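Long-range contacts in elongation factor G (Thermus thermophilus, PDB 2DY1), which binds GTP and magnesium and, as a member of the elongation factor G family, probably acts as a GTPase in the elongation stage of protein synthesis: residues A[573-579]-A[614-620]; A[578-584]-A[607-613]. All blocks are in the same frame, centred on the assembly; numbering follows the deposited sequence.

Interaction 1. Residues A[573-579]-A[614-620]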
loop_
_atom_site.group_PDB
_atom_site.type_symbol
_atom_site.label_atom_id
_atom_site.label_comp_id
_atom_site.label_asym_id
_atom_site.label_seq_id
_atom_site.Cartn_x
_atom_site.Cartn_y
_atom_site.Cartn_z
ATOM N N GLU A 573 -16.158 25.229 -6.668
ATOM C CA GLU A 573 -15.155 24.216 -6.983
ATOM C C GLU A 573 -14.633 23.635 -5.688
ATOM O O GLU A 573 -14.655 24.289 -4.649
ATOM C CB GLU A 573 -13.999 24.817 -7.797
ATOM C CG GLU A 573 -13.102 25.760 -7.022
ATOM C CD GLU A 573 -11.980 26.311 -7.888
ATOM O OE1 GLU A 573 -11.349 25.515 -8.614
ATOM O OE2 GLU A 573 -11.724 27.534 -7.838
ATOM N N PRO A 574 -14.161 22.379 -5.722
ATOM C CA PRO A 574 -13.662 21.838 -4.461
ATOM C C PRO A 574 -12.277 22.363 -4.103
ATOM O O PRO A 574 -11.406 22.489 -4.962
ATOM C CB PRO A 574 -13.695 20.327 -4.691
ATOM C CG PRO A 574 -13.551 20.192 -6.154
ATOM C CD PRO A 574 -14.343 21.325 -6.731
ATOM N N ILE A 575 -12.108 22.686 -2.823
ATOM C CA ILE A 575 -10.853 23.191 -2.276
ATOM C C ILE A 575 -10.286 22.107 -1.368
ATOM O O ILE A 575 -11.010 21.514 -0.575
ATOM C CB ILE A 575 -11.086 24.473 -1.432
ATOM C CG1 ILE A 575 -11.684 25.576 -2.310
ATOM C CG2 ILE A 575 -9.767 24.932 -0.790
ATOM C CD1 ILE A 575 -10.904 25.875 -3.575
ATOM N N TYR A 576 -8.990 21.838 -1.490
ATOM C CA TYR A 576 -8.349 20.812 -0.681
ATOM C C TYR A 576 -7.269 21.377 0.232
ATOM O O TYR A 576 -6.704 22.444 -0.036
ATOM C CB TYR A 576 -7.714 19.741 -1.590
ATOM C CG TYR A 576 -8.691 18.697 -2.102
ATOM C CD1 TYR A 576 -9.830 19.067 -2.821
ATOM C CD2 TYR A 576 -8.500 17.340 -1.817
ATOM C CE1 TYR A 576 -10.764 18.105 -3.231
ATOM C CE2 TYR A 576 -9.417 16.377 -2.222
ATOM C CZ TYR A 576 -10.552 16.770 -2.925
ATOM O OH TYR A 576 -11.486 15.825 -3.281
ATOM N N ARG A 577 -7.023 20.677 1.335
ATOM C CA ARG A 577 -5.943 21.054 2.237
ATOM C C ARG A 577 -4.720 20.299 1.735
ATOM O O ARG A 577 -4.788 19.081 1.574
ATOM C CB ARG A 577 -6.270 20.732 3.719
ATOM C CG ARG A 577 -7.141 19.509 4.086
ATOM C CD ARG A 577 -7.154 19.352 5.619
ATOM N NE ARG A 577 -8.254 18.604 6.249
ATOM C CZ ARG A 577 -9.538 18.955 6.219
ATOM N NH1 ARG A 577 -9.919 20.044 5.568
ATOM N NH2 ARG A 577 -10.437 18.241 6.884
ATOM N N LEU A 578 -3.647 21.025 1.430
ATOM C CA LEU A 578 -2.438 20.412 0.899
ATOM C C LEU A 578 -1.249 20.593 1.833
ATOM O O LEU A 578 -0.863 21.719 2.158
ATOM C CB LEU A 578 -2.124 21.010 -0.482
ATOM C CG LEU A 578 -1.011 20.496 -1.415
ATOM C CD1 LEU A 578 0.067 21.555 -1.541
ATOM C CD2 LEU A 578 -0.433 19.182 -0.923
ATOM N N LYS A 579 -0.672 19.473 2.260
ATOM C CA LYS A 579 0.494 19.490 3.137
ATOM C C LYS A 579 1.687 19.030 2.311
ATOM O O LYS A 579 1.639 17.975 1.684
ATOM C CB LYS A 579 0.288 18.540 4.317
ATOM C CG LYS A 579 -0.854 18.939 5.241
ATOM C CD LYS A 579 -0.988 17.976 6.415
ATOM C CE LYS A 579 -2.069 18.437 7.388
ATOM N NZ LYS A 579 -2.202 17.520 8.556
ATOM N N HIS A 614 1.779 24.110 4.810
ATOM C CA HIS A 614 0.339 23.871 4.877
ATOM C C HIS A 614 -0.353 24.864 3.962
ATOM O O HIS A 614 -0.122 26.069 4.061
ATOM C CB HIS A 614 -0.184 24.082 6.298
ATOM C CG HIS A 614 0.350 23.106 7.295
ATOM N ND1 HIS A 614 -0.054 21.788 7.336
ATOM C CD2 HIS A 614 1.244 23.258 8.301
ATOM C CE1 HIS A 614 0.565 21.172 8.327
ATOM N NE2 HIS A 614 1.358 22.041 8.929
ATOM N N ALA A 615 -1.208 24.369 3.078
ATOM C CA ALA A 615 -1.906 25.255 2.169
ATOM C C ALA A 615 -3.281 24.728 1.790
ATOM O O ALA A 615 -3.637 23.595 2.106
ATOM C CB ALA A 615 -1.070 25.463 0.910
ATOM N N GLU A 616 -4.055 25.589 1.139
ATOM C CA GLU A 616 -5.373 25.238 0.635
ATOM C C GLU A 616 -5.229 25.549 -0.839
ATOM O O GLU A 616 -4.671 26.582 -1.209
ATOM C CB GLU A 616 -6.479 26.098 1.256
ATOM C CG GLU A 616 -6.908 25.651 2.643
ATOM C CD GLU A 616 -8.277 26.188 3.038
ATOM O OE1 GLU A 616 -8.781 27.109 2.356
ATOM O OE2 GLU A 616 -8.844 25.689 4.036
ATOM N N VAL A 617 -5.714 24.652 -1.685
ATOM C CA VAL A 617 -5.583 24.830 -3.116
ATOM C C VAL A 617 -6.753 24.175 -3.830
ATOM O O VAL A 617 -7.286 23.172 -3.361
ATOM C CB VAL A 617 -4.265 24.178 -3.607
ATOM C CG1 VAL A 617 -4.255 22.699 -3.226
ATOM C CG2 VAL A 617 -4.115 24.339 -5.113
ATOM N N PRO A 618 -7.176 24.740 -4.970
ATOM C CA PRO A 618 -8.291 24.166 -5.721
ATOM C C PRO A 618 -7.896 22.780 -6.218
ATOM O O PRO A 618 -6.794 22.608 -6.743
ATOM C CB PRO A 618 -8.462 25.131 -6.884
ATOM C CG PRO A 618 -7.982 26.424 -6.330
ATOM C CD PRO A 618 -6.757 26.022 -5.564
ATOM N N LEU A 619 -8.780 21.800 -6.063
ATOM C CA LEU A 619 -8.475 20.450 -6.527
ATOM C C LEU A 619 -8.070 20.481 -7.999
ATOM O O LEU A 619 -7.212 19.717 -8.439
ATOM C CB LEU A 619 -9.699 19.543 -6.368
ATOM C CG LEU A 619 -9.565 18.145 -6.977
ATOM C CD1 LEU A 619 -8.592 17.331 -6.120
ATOM C CD2 LEU A 619 -10.929 17.471 -7.035
ATOM N N ALA A 620 -8.692 21.377 -8.753
ATOM C CA ALA A 620 -8.444 21.501 -10.179
ATOM C C ALA A 620 -7.013 21.908 -10.507
ATOM O O ALA A 620 -6.581 21.778 -11.646
ATOM C CB ALA A 620 -9.416 22.509 -10.784
HETATM O O HOH W 1 -10.994 22.928 -8.006
#

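Interaction 2. Residues A[578-584]-A[607-613]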
loop_
_atom_site.group_PDB
_atom_site.type_symbol
_atom_site.label_atom_id
_atom_site.label_comp_id
_atom_site.label_asym_id
_atom_site.label_seq_id
_atom_site.Cartn_x
_atom_site.Cartn_y
_atom_site.Cartn_z
ATOM N N LEU A 578 -3.647 21.025 1.430
ATOM C CA LEU A 578 -2.438 20.412 0.899
ATOM C C LEU A 578 -1.249 20.593 1.833
ATOM O O LEU A 578 -0.863 21.719 2.158
ATOM C CB LEU A 578 -2.124 21.010 -0.482
ATOM C CG LEU A 578 -1.011 20.496 -1.415
ATOM C CD1 LEU A 578 0.067 21.555 -1.541
ATOM C CD2 LEU A 578 -0.433 19.182 -0.923
ATOM N N LYS A 579 -0.672 19.473 2.260
ATOM C CA LYS A 579 0.494 19.490 3.137
ATOM C C LYS A 579 1.687 19.030 2.311
ATOM O O LYS A 579 1.639 17.975 1.684
ATOM C CB LYS A 579 0.288 18.540 4.317
ATOM C CG LYS A 579 -0.854 18.939 5.241
ATOM C CD LYS A 579 -0.988 17.976 6.415
ATOM C CE LYS A 579 -2.069 18.437 7.388
ATOM N NZ LYS A 579 -2.202 17.520 8.556
ATOM N N VAL A 580 2.749 19.826 2.298
ATOM C CA VAL A 580 3.936 19.469 1.534
ATOM C C VAL A 580 5.195 19.493 2.395
ATOM O O VAL A 580 5.491 20.490 3.052
ATOM C CB VAL A 580 4.139 20.423 0.325
ATOM C CG1 VAL A 580 5.403 20.044 -0.436
ATOM C CG2 VAL A 580 2.943 20.350 -0.600
ATOM N N LEU A 581 5.920 18.379 2.394
ATOM C CA LEU A 581 7.162 18.261 3.147
ATOM C C LEU A 581 8.264 18.402 2.105
ATOM O O LEU A 581 8.314 17.634 1.142
ATOM C CB LEU A 581 7.246 16.887 3.823
ATOM C CG LEU A 581 8.317 16.643 4.892
ATOM C CD1 LEU A 581 9.696 16.844 4.302
ATOM C CD2 LEU A 581 8.100 17.578 6.070
ATOM N N ALA A 582 9.143 19.383 2.280
ATOM C CA ALA A 582 10.208 19.590 1.308
ATOM C C ALA A 582 11.486 20.157 1.908
ATOM O O ALA A 582 11.458 20.853 2.925
ATOM C CB ALA A 582 9.714 20.501 0.191
ATOM N N PRO A 583 12.631 19.860 1.272
ATOM C CA PRO A 583 13.933 20.345 1.737
ATOM C C PRO A 583 13.867 21.857 1.862
ATOM O O PRO A 583 13.148 22.515 1.109
ATOM C CB PRO A 583 14.878 19.897 0.626
ATOM C CG PRO A 583 14.238 18.633 0.136
ATOM C CD PRO A 583 12.784 19.028 0.065
ATOM N N GLN A 584 14.614 22.412 2.806
ATOM C CA GLN A 584 14.600 23.852 3.003
ATOM C C GLN A 584 15.023 24.629 1.757
ATOM O O GLN A 584 14.403 25.639 1.416
ATOM C CB GLN A 584 15.474 24.231 4.206
ATOM C CG GLN A 584 16.935 23.840 4.102
ATOM C CD GLN A 584 17.849 25.051 4.068
ATOM O OE1 GLN A 584 17.979 25.715 3.041
ATOM N NE2 GLN A 584 18.475 25.354 5.201
ATOM N N GLU A 607 11.069 20.561 10.234
ATOM C CA GLU A 607 11.406 19.207 10.672
ATOM C C GLU A 607 12.830 18.946 10.193
ATOM O O GLU A 607 13.049 18.248 9.201
ATOM C CB GLU A 607 10.450 18.183 10.050
ATOM C CG GLU A 607 9.171 17.965 10.844
ATOM C CD GLU A 607 8.148 17.137 10.088
ATOM O OE1 GLU A 607 8.520 16.079 9.534
ATOM O OE2 GLU A 607 6.967 17.541 10.053
ATOM N N GLY A 608 13.794 19.515 10.910
ATOM C CA GLY A 608 15.182 19.374 10.520
ATOM C C GLY A 608 15.403 20.375 9.404
ATOM O O GLY A 608 14.873 21.486 9.459
ATOM N N ALA A 609 16.170 19.999 8.388
ATOM C CA ALA A 609 16.409 20.899 7.268
ATOM C C ALA A 609 15.185 20.870 6.365
ATOM O O ALA A 609 15.143 21.523 5.323
ATOM C CB ALA A 609 17.627 20.467 6.506
ATOM N N LEU A 610 14.193 20.087 6.776
ATOM C CA LEU A 610 12.946 19.963 6.036
ATOM C C LEU A 610 11.928 20.903 6.659
ATOM O O LEU A 610 12.061 21.298 7.818
ATOM C CB LEU A 610 12.418 18.527 6.107
ATOM C CG LEU A 610 13.139 17.450 5.293
ATOM C CD1 LEU A 610 12.583 16.074 5.640
ATOM C CD2 LEU A 610 12.965 17.737 3.812
ATOM N N SER A 611 10.916 21.268 5.883
ATOM C CA SER A 611 9.869 22.147 6.377
ATOM C C SER A 611 8.527 21.658 5.848
ATOM O O SER A 611 8.436 21.169 4.725
ATOM C CB SER A 611 10.116 23.590 5.927
ATOM O OG SER A 611 9.941 23.726 4.530
ATOM N N VAL A 612 7.493 21.777 6.673
ATOM C CA VAL A 612 6.150 21.359 6.289
ATOM C C VAL A 612 5.340 22.584 5.875
ATOM O O VAL A 612 5.153 23.506 6.667
ATOM C CB VAL A 612 5.419 20.660 7.460
ATOM C CG1 VAL A 612 4.049 20.170 7.004
ATOM C CG2 VAL A 612 6.257 19.504 7.982
ATOM N N VAL A 613 4.871 22.593 4.632
ATOM C CA VAL A 613 4.076 23.707 4.131
ATOM C C VAL A 613 2.598 23.323 4.117
ATOM O O VAL A 613 2.215 22.327 3.505
ATOM C CB VAL A 613 4.496 24.103 2.697
ATOM C CG1 VAL A 613 3.634 25.254 2.199
ATOM C CG2 VAL A 613 5.965 24.495 2.673
#

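Interaction 1. Residues A[573-579]-A[614-620]
Five backbone hydrogen bonds tie 573-579 to 614-620, the antiparallel pairing of the first and third strands of the ferredoxin-like beta-alpha-beta-beta-alpha-beta fold in the C-terminal domain of elongation factor G. Tyr576 N to Val617 O and Val617 N to Tyr576 O are both 2.9 Å; Leu578 N to Ala615 O is 2.7 Å and Ala615 N to Leu578 O is 2.8 Å. Beyond Pro618, which has no amide hydrogen to give, Leu619 N donates to Pro574 O at 2.9 Å and prolongs the ladder by one rung. The strand axes approach to 4.5 Å with their N-to-C directions at 148°, showing the twist of the pair. CA-H...O contacts, such as Glu616 CA to Tyr576 O at 3.2 Å, fill in between the rungs.

Glu573 points toward 614-620, its OE1 3.4 Å from Pro618 CB. Its OE2 forms a salt bridge with Arg598, while OE1 accepts from a water that also donates to Pro574 O and accepts from Ala620 N. Side chains of Ile575, Arg577, Lys579, His614, Glu616 and Pro618 share one face, where charged Arg577 and Lys579 suit exposed positions, His614 and Glu616 are partly exposed, and Ile575 CD1 lies 4.1 Å from Pro618 CG. The other face carries Tyr576, Leu578, Ala615 and Val617; here Leu578 CB packs on Val617 CG1 at 3.9 Å, and small Ala615 fits a buried place. Leu619 folds over the tyrosine, a flat surface well matched to a branched aliphatic group: its CD1 sits 3.8 Å from the Tyr576 ring centroid, a CH-pi contact over the ring face.

Interaction 2. Residues A[578-584]-A[607-613]
From Leu578 onward, 578-584 runs antiparallel to 607-613 and continues the pairing of the first and third strands of the ferredoxin-like domain, with axes 4.6 Å apart. Charged Lys579 suits its exposed position and makes a CA-H...O contact, Lys579 CA to Val613 O at 3.3 Å. Val580 forms a hydrogen-bonded pair with Val613: Val580 N to Val613 O is 2.8 Å and Val613 N to Val580 O is 2.7 Å. Both beta-branched side chains suit an extended, buried strand. Leu581 turns to the other face, packing its CD2 on Val612 CG2 and its CD1 on Leu610 CD1, both at 3.3 Å. Ala582 N donates to Ser611 O at 3.1 Å and Ser611 N to Ala582 O at 3.0 Å; the small alanine fits against the helices. Pro583 lacks an amide hydrogen, which its non-hydrogen-bonded pair with Leu610 does not require. Gln584 N closes the series on Ala609 O at 2.7 Å, beside the type II' turn Glu607-Leu610, where Gly608 takes the positive phi glycine readily accepts and strands 600-607 and 610-618 join as a hairpin. Helices 587-596 and 625-633 cover the face with Val580, Ala582, Ser611 and Val613; strands 638-648 and 600-607 flank the pair.

Overall arrangement
Interactions 1 and 2 are successive parts of one ladder between strands 569-583 and 610-618, their centres about 17 Å apart, and they share Leu578 and Lys579. In both, the backbone supplies the pairing; the side chains differ with position. Each is partly buried, with an apolar face that runs through Leu578, Val580 and Val613 beneath the domain's helices and a more exposed opposite face. That exposed face is largely polar in interaction 1, with Arg577, Lys579, His614 and Glu616, but aliphatic around Leu581 in interaction 2. Their ends contrast too: a water bridge and an aromatic contact finish interaction 1, while a tight turn borders interaction 2.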